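Local coordinates for brain-specific angiogenesis inhibitor 1-associated protein 2-like protein 2 (PDB 3OK8), which binds phosphoinositides through its I-BAR (IMD) domain, the part given here, and induces planar or gently curved membrane structures in epithelial cells, at the interface of chains A and B. Coordinates in Å, arbitrary orientation; residue numbers count along the deposited sequence, not the author numbering. Chains: chain A/B, Brain-specific angiogenesis inhibitor 1-associated protein 2-like protein 2.

The interface of chains A and B. Residues chain A 28, 32, 186, 189; chain B 57, 60, 64, 77.
B:Ala64 packs on A:Tyr186 in an apolar helix-packing patch of the I-BAR homodimer, one that helps hold two three-helix bundles together as an antiparallel dimer. It illustrates how a long helical dimer is sealed by aliphatic side chains packed in a row with a tyrosine ring at one end. B:Ala64 sets its methyl CB over the centre of the A:Tyr186 ring, 3.5 Å from the centroid, a CH-pi contact. The ring's edge is taken, in plane, by the CG2 branch of B:Ile60, 3.7 Å from CE1 of A:Tyr186. Were this ring cut back to an alanine, the B:Ala64 methyl would probably lose its aromatic partner and a gap open beside B:Ile60 CG2. B:Ile60 is the hub: its CG2 and CD1 both pack on CD2 of A:Leu189, at 3.6 and 3.7 Å, and the extended CG1 arm (chi2 -164°) also carries CD1 to within 3.5 Å of A:Ala28 CB. The same CD1 meets A:Leu32 CD2 tip to tip at 3.9 Å. A:Leu189 crosses B:Ile60 nearly at right angles, and its backbone carbonyl carbon faces CD2 of B:Leu77. At the far end A:Leu32 and B:Ile57 also cross at about a right angle, their methyls CD2 and CD1 pressed to 3.4 Å, tighter than usual van der Waals contact. In the fold, helices 5-66 and 153-217 of chain A receive the end of helix 7-64 and the start of helix 71-148 of chain B, beside the turn joining them; the two-fold axis repeats the patch with the chains exchanged.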
loop_
_atom_site.group_PDB
_atom_site.type_symbol
_atom_site.label_atom_id
_atom_site.label_comp_id
_atom_site.label_asym_id
_atom_site.label_seq_id
_atom_site.Cartn_x
_atom_site.Cartn_y
_atom_site.Cartn_z
ATOM N N ALA A 28 18.719 3.724 18.047
ATOM C CA ALA A 28 17.603 4.104 17.184
ATOM C C ALA A 28 17.661 3.400 15.830
ATOM O O ALA A 28 16.628 3.180 15.197
ATOM C CB ALA A 28 17.539 5.610 17.001
ATOM N N LEU A 32 14.839 1.089 14.207
ATOM C CA LEU A 32 14.366 1.208 12.821
ATOM C C LEU A 32 14.457 -0.113 12.066
ATOM O O LEU A 32 13.647 -0.373 11.177
ATOM C CB LEU A 32 15.110 2.320 12.066
ATOM C CG LEU A 32 14.365 3.632 11.794
ATOM C CD1 LEU A 32 13.261 3.872 12.803
ATOM C CD2 LEU A 32 15.337 4.809 11.735
ATOM N N TYR A 186 23.589 11.173 10.488
ATOM C CA TYR A 186 22.285 11.700 10.081
ATOM C C TYR A 186 22.133 11.703 8.558
ATOM O O TYR A 186 21.114 11.247 8.011
ATOM C CB TYR A 186 22.043 13.095 10.629
ATOM C CG TYR A 186 21.744 13.090 12.106
ATOM C CD1 TYR A 186 20.579 12.515 12.581
ATOM C CD2 TYR A 186 22.627 13.656 13.031
ATOM C CE1 TYR A 186 20.283 12.494 13.920
ATOM C CE2 TYR A 186 22.338 13.637 14.389
ATOM C CZ TYR A 186 21.154 13.052 14.824
ATOM O OH TYR A 186 20.835 13.013 16.153
ATOM N N LEU A 189 21.334 8.422 6.995
ATOM C CA LEU A 189 19.950 8.034 7.230
ATOM C C LEU A 189 19.063 8.770 6.238
ATOM O O LEU A 189 18.217 8.171 5.558
ATOM C CB LEU A 189 19.542 8.352 8.671
ATOM C CG LEU A 189 18.319 7.638 9.240
ATOM C CD1 LEU A 189 18.429 6.130 9.009
ATOM C CD2 LEU A 189 18.151 7.949 10.733
ATOM N N ILE B 57 11.565 7.716 12.609
ATOM C CA ILE B 57 12.368 8.552 11.723
ATOM C C ILE B 57 12.308 10.019 12.149
ATOM O O ILE B 57 13.337 10.693 12.226
ATOM C CB ILE B 57 11.920 8.416 10.247
ATOM C CG1 ILE B 57 12.328 7.048 9.694
ATOM C CG2 ILE B 57 12.524 9.516 9.413
ATOM C CD1 ILE B 57 13.832 6.904 9.445
ATOM N N ILE B 60 14.278 11.040 15.282
ATOM C CA ILE B 60 15.679 11.167 14.936
ATOM C C ILE B 60 15.924 12.537 14.327
ATOM O O ILE B 60 16.914 13.200 14.652
ATOM C CB ILE B 60 16.089 10.009 14.004
ATOM C CG1 ILE B 60 16.063 8.700 14.804
ATOM C CG2 ILE B 60 17.445 10.251 13.355
ATOM C CD1 ILE B 60 16.784 7.544 14.162
ATOM N N ALA B 64 18.356 15.519 15.542
ATOM C CA ALA B 64 19.280 16.221 14.657
ATOM C C ALA B 64 19.006 17.723 14.689
ATOM O O ALA B 64 19.934 18.539 14.691
ATOM C CB ALA B 64 19.192 15.683 13.234
ATOM N N LEU B 77 14.561 14.861 7.512
ATOM C CA LEU B 77 14.007 13.638 8.097
ATOM C C LEU B 77 12.587 13.862 8.632
ATOM O O LEU B 77 11.711 13.023 8.446
ATOM C CB LEU B 77 14.933 13.082 9.201
ATOM C CG LEU B 77 16.328 12.592 8.764
ATOM C CD1 LEU B 77 17.314 12.478 9.936
ATOM C CD2 LEU B 77 16.256 11.269 7.991
#